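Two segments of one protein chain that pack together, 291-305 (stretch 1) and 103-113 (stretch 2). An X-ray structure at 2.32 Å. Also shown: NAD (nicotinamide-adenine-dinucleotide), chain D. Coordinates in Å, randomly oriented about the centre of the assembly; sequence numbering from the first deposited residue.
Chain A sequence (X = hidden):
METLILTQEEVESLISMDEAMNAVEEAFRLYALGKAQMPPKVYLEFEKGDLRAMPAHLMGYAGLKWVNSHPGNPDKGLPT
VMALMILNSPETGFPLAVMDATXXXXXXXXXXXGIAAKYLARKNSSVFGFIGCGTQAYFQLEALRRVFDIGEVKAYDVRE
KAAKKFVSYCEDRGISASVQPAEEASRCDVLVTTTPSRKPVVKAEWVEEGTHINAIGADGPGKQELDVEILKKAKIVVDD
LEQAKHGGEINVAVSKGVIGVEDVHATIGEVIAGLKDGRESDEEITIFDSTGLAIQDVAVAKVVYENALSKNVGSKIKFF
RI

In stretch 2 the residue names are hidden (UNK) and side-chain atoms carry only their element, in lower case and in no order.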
# COMPACT_ATOMS: atom_id res chain seq x y z
N THR A 291 16.48 -5.20 6.61
CA THR A 291 15.46 -5.56 5.63
C THR A 291 14.86 -4.36 4.91
O THR A 291 14.25 -4.54 3.86
CB THR A 291 14.27 -6.37 6.26
OG1 THR A 291 13.57 -5.57 7.22
CG2 THR A 291 14.78 -7.63 6.94
N GLY A 292 15.02 -3.15 5.45
CA GLY A 292 14.43 -1.95 4.84
C GLY A 292 13.03 -1.69 5.42
O GLY A 292 12.10 -2.49 5.21
N LEU A 293 12.86 -0.59 6.14
CA LEU A 293 11.56 -0.33 6.77
C LEU A 293 10.86 0.91 6.23
O LEU A 293 11.51 1.90 5.89
CB LEU A 293 11.76 -0.17 8.28
CG LEU A 293 12.83 -1.01 9.00
CD1 LEU A 293 12.90 -0.55 10.47
CD2 LEU A 293 12.53 -2.47 8.92
N ALA A 294 9.53 0.88 6.16
CA ALA A 294 8.80 2.05 5.65
C ALA A 294 9.12 3.31 6.47
O ALA A 294 9.18 4.41 5.93
CB ALA A 294 7.27 1.79 5.62
N ILE A 295 9.37 3.18 7.77
CA ILE A 295 9.68 4.40 8.52
C ILE A 295 10.93 5.09 7.99
O ILE A 295 11.02 6.31 8.06
CB ILE A 295 9.79 4.15 10.06
CG1 ILE A 295 10.85 3.09 10.37
CG2 ILE A 295 8.44 3.74 10.60
CD1 ILE A 295 11.26 3.01 11.83
N GLN A 296 11.86 4.34 7.40
CA GLN A 296 13.08 4.94 6.82
C GLN A 296 12.74 5.71 5.53
O GLN A 296 13.28 6.80 5.28
CB GLN A 296 14.18 3.87 6.52
CG GLN A 296 14.64 3.09 7.77
CD GLN A 296 15.53 1.83 7.48
OE1 GLN A 296 15.18 0.96 6.70
NE2 GLN A 296 16.67 1.74 8.16
N ASP A 297 11.84 5.16 4.72
CA ASP A 297 11.46 5.82 3.47
C ASP A 297 10.66 7.12 3.76
O ASP A 297 10.89 8.14 3.14
CB ASP A 297 10.65 4.85 2.60
CG ASP A 297 11.43 3.62 2.24
OD1 ASP A 297 12.57 3.79 1.77
OD2 ASP A 297 10.93 2.48 2.41
N VAL A 298 9.74 7.09 4.72
CA VAL A 298 9.00 8.32 5.04
C VAL A 298 9.90 9.40 5.67
O VAL A 298 9.88 10.57 5.23
CB VAL A 298 7.79 8.04 5.96
CG1 VAL A 298 7.08 9.36 6.29
CG2 VAL A 298 6.81 7.09 5.25
N ALA A 299 10.70 9.00 6.66
CA ALA A 299 11.62 9.93 7.33
C ALA A 299 12.46 10.64 6.27
O ALA A 299 12.53 11.87 6.20
CB ALA A 299 12.55 9.17 8.29
N VAL A 300 13.07 9.84 5.42
CA VAL A 300 13.89 10.39 4.38
C VAL A 300 13.09 11.20 3.35
O VAL A 300 13.59 12.19 2.83
CB VAL A 300 14.69 9.27 3.70
CG1 VAL A 300 14.81 9.56 2.23
CG2 VAL A 300 16.08 9.17 4.34
N ALA A 301 11.87 10.79 3.03
CA ALA A 301 11.09 11.56 2.07
C ALA A 301 10.72 12.94 2.66
O ALA A 301 10.61 13.94 1.93
CB ALA A 301 9.84 10.78 1.66
N LYS A 302 10.53 12.99 3.98
CA LYS A 302 10.22 14.25 4.64
C LYS A 302 11.35 15.26 4.42
O LYS A 302 11.10 16.46 4.21
CB LYS A 302 10.03 14.05 6.15
CG LYS A 302 10.43 15.33 6.91
CD LYS A 302 10.00 15.35 8.36
CE LYS A 302 10.26 16.73 9.00
NZ LYS A 302 9.56 16.84 10.30
N VAL A 303 12.59 14.79 4.47
CA VAL A 303 13.72 15.69 4.28
C VAL A 303 13.80 16.19 2.85
O VAL A 303 14.12 17.36 2.62
CB VAL A 303 15.02 14.99 4.64
CG1 VAL A 303 16.21 15.80 4.12
CG2 VAL A 303 15.10 14.84 6.16
N VAL A 304 13.54 15.31 1.89
CA VAL A 304 13.56 15.66 0.47
C VAL A 304 12.45 16.67 0.18
O VAL A 304 12.64 17.63 -0.60
CB VAL A 304 13.29 14.43 -0.42
CG1 VAL A 304 12.94 14.86 -1.85
CG2 VAL A 304 14.51 13.51 -0.43
N TYR A 305 11.28 16.45 0.78
CA TYR A 305 10.15 17.35 0.52
C TYR A 305 10.42 18.78 1.05
O TYR A 305 10.24 19.74 0.32
CB TYR A 305 8.84 16.79 1.11
CG TYR A 305 7.64 17.71 0.96
CD1 TYR A 305 7.06 18.32 2.06
CD2 TYR A 305 7.12 18.02 -0.31
CE1 TYR A 305 5.99 19.23 1.94
CE2 TYR A 305 6.06 18.93 -0.45
CZ TYR A 305 5.50 19.53 0.69
OH TYR A 305 4.47 20.41 0.57
N UNK A 103 16.32 6.19 -5.73
CA UNK A 103 17.58 6.58 -5.15
C UNK A 103 17.57 6.61 -3.63
O UNK A 103 18.52 6.15 -3.01
c UNK A 103 19.18 8.56 -5.04
c UNK A 103 20.48 8.17 -5.41
c UNK A 103 20.16 10.23 -3.57
c UNK A 103 21.58 8.80 -4.87
c UNK A 103 21.41 9.82 -3.96
c UNK A 103 19.04 9.59 -4.11
o UNK A 103 22.50 10.43 -3.40
c UNK A 103 17.97 7.94 -5.69
N UNK A 104 16.50 7.12 -3.03
CA UNK A 104 16.49 7.22 -1.58
C UNK A 104 16.36 5.88 -0.91
O UNK A 104 16.61 5.77 0.28
o UNK A 104 14.09 7.84 -1.54
c UNK A 104 15.38 8.19 -1.02
c UNK A 104 15.73 9.66 -1.36
N UNK A 105 15.94 4.86 -1.65
CA UNK A 105 15.84 3.53 -1.05
C UNK A 105 17.29 3.04 -0.82
O UNK A 105 17.62 2.49 0.23
o UNK A 105 13.68 2.93 -2.01
c UNK A 105 15.20 1.11 -1.51
c UNK A 105 15.06 2.55 -1.98
N UNK A 106 18.16 3.28 -1.80
CA UNK A 106 19.58 2.87 -1.68
C UNK A 106 20.26 3.71 -0.60
O UNK A 106 20.98 3.19 0.26
c UNK A 106 20.33 3.06 -3.02
o UNK A 106 20.05 2.00 -3.90
N UNK A 107 19.98 5.01 -0.64
CA UNK A 107 20.54 5.98 0.29
C UNK A 107 20.23 5.61 1.73
O UNK A 107 21.14 5.51 2.55
c UNK A 107 20.00 7.37 -0.00
c UNK A 107 20.89 8.62 0.15
c UNK A 107 20.15 9.66 0.96
c UNK A 107 22.21 8.31 0.75
N UNK A 108 18.94 5.41 2.05
CA UNK A 108 18.60 5.13 3.43
C UNK A 108 19.01 3.72 3.89
O UNK A 108 19.03 3.44 5.07
n UNK A 108 14.74 2.50 2.82
n UNK A 108 13.29 0.75 2.38
c UNK A 108 16.05 3.09 3.17
n UNK A 108 15.53 0.34 2.68
c UNK A 108 16.09 4.59 2.87
c UNK A 108 14.53 1.20 2.60
c UNK A 108 17.11 5.39 3.69
N UNK A 109 19.33 2.84 2.95
CA UNK A 109 19.79 1.50 3.33
C UNK A 109 21.24 1.73 3.68
O UNK A 109 21.75 1.21 4.68
c UNK A 109 19.66 0.50 2.15
c UNK A 109 20.04 -0.93 2.61
o UNK A 109 18.29 0.51 1.69
N UNK A 110 21.92 2.54 2.88
CA UNK A 110 23.29 2.85 3.22
C UNK A 110 23.34 3.50 4.59
O UNK A 110 24.13 3.10 5.46
N UNK A 111 22.50 4.52 4.81
CA UNK A 111 22.48 5.23 6.09
C UNK A 111 22.28 4.25 7.27
O UNK A 111 22.98 4.34 8.28
c UNK A 111 21.39 6.31 6.09
N UNK A 112 21.33 3.32 7.15
CA UNK A 112 21.10 2.37 8.23
C UNK A 112 22.36 1.55 8.51
O UNK A 112 22.71 1.35 9.66
c UNK A 112 19.92 1.46 7.92
N UNK A 113 23.04 1.13 7.45
CA UNK A 113 24.23 0.32 7.61
C UNK A 113 25.21 1.09 8.45
O UNK A 113 25.78 0.54 9.37
PA NAD D . 23.52 -5.18 -7.59
O1A NAD D . 23.07 -6.25 -8.51
O2A NAD D . 24.02 -3.85 -8.17
O5B NAD D . 24.63 -5.57 -6.43
C5B NAD D . 24.88 -6.98 -6.02
C4B NAD D . 26.37 -7.28 -6.34
O4B NAD D . 26.53 -8.68 -5.84
C3B NAD D . 26.78 -7.41 -7.88
O3B NAD D . 27.92 -6.52 -8.20
C2B NAD D . 27.09 -8.91 -8.11
O2B NAD D . 27.97 -9.28 -9.11
C1B NAD D . 27.47 -9.34 -6.66
N9A NAD D . 27.23 -10.72 -6.38
C8A NAD D . 26.20 -11.57 -6.74
N7A NAD D . 26.33 -12.79 -6.26
C5A NAD D . 27.46 -12.82 -5.56
C6A NAD D . 28.10 -13.89 -4.79
N6A NAD D . 27.60 -15.10 -4.73
N1A NAD D . 29.29 -13.52 -4.18
C2A NAD D . 29.83 -12.29 -4.24
N3A NAD D . 29.24 -11.23 -4.97
C4A NAD D . 28.05 -11.54 -5.60
O3 NAD D . 22.48 -4.74 -6.36
PN NAD D . 22.48 -3.58 -5.13
O1N NAD D . 23.87 -2.98 -5.08
O2N NAD D . 21.23 -2.73 -5.25
O5D NAD D . 22.32 -4.65 -3.83
C5D NAD D . 21.24 -5.73 -4.20
C4D NAD D . 20.89 -6.59 -3.03
O4D NAD D . 20.46 -5.67 -1.89
C3D NAD D . 19.66 -7.53 -3.25
O3D NAD D . 19.70 -8.69 -2.38
C2D NAD D . 18.51 -6.57 -2.92
O2D NAD D . 17.25 -7.14 -2.93
C1D NAD D . 19.04 -5.95 -1.54
N1N NAD D . 18.58 -4.60 -1.08
C2N NAD D . 18.12 -4.61 0.31
C3N NAD D . 17.86 -3.30 0.85
C7N NAD D . 17.33 -3.33 2.41
O7N NAD D . 16.65 -2.35 2.83
N7N NAD D . 17.68 -4.41 3.19
C4N NAD D . 18.02 -2.06 0.18
C5N NAD D . 18.48 -2.20 -1.19
C6N NAD D . 18.76 -3.44 -1.79
O HOH W 1 12.90 5.82 -0.16

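Position 103 carries one carbon and then a ring of six carbons bearing one oxygen. A phenol fits, so this is Tyr103. Its side chain is out of reach of stretch 1.

Position 104 has one carbon that carries an oxygen and a carbon. The branching carbon, CB, lies 3.6 Å from Val300 CG1. The residue is Thr104. Its CG2 is 4.1 Å from Val304 CG2, while its OG1 binds water 1 at 2.7 Å. That water donates to Asp297 OD1 at 2.8 Å and so bridges the two helices.

Position 105 repeats the pattern of one carbon with an oxygen and a carbon. The oxygen lies 4.0 Å from Asp297 OD1, too far for a hydrogen bond. It is Thr105. Its OG1 bonds instead to a residue just outside the stretch.

Position 106 has one carbon, then one oxygen, and does not reach stretch 1. It is Ser106.

Position 107 has four carbons, forked at the second, which gives Leu107. Its side chain does not contact stretch 1.

Position 108 has three carbons, a nitrogen, then a carbon carrying two more nitrogens. This is a guanidinium on a long chain, and its nitrogens meet the carboxylate of Asp297. The residue is Arg108. NE donates to Asp297 OD1 at 2.7 Å and NH2 to Asp297 OD2 at 2.9 Å. These paired bonds form a salt bridge near the guanidinium plane. Gln296 OE1 lies over one face; it accepts from Leu293 N at 2.8 Å.

Position 109 again has one carbon with an oxygen and a carbon, without contact to stretch 1. It is Thr109. Its OG1 donates to Thr105 O at 2.5 Å and accepts a weak bond from Arg108 NH1 at 2.9 Å.

Position 110 has no side-chain atoms, makes no contact and is Gly110. Position 111 has a single carbon, makes no contact and is Ala111.

Position 112 also has a single carbon, which lies 3.3 Å from Gln296 NE2. It is Ala112. Position 113 has no side-chain atoms, makes no contact and is Gly113.

The helix axes cross at 110° and approach to 9.8 Å. Arg108 is the centre of the contact, with the largest covered area. Asp297 pairs with its positive charge, and Val300 CG2 packs 4.0 Å from Arg108 CB. Arg108 NH1 also donates to NAD O7N at 2.9 Å, linking the contact to the cofactor. Gly292 leaves room there: a CB on it would clash with both Arg108 NH1 and NAD O7N.

Stretch 2 (103-113) YTTSLRTGAAG
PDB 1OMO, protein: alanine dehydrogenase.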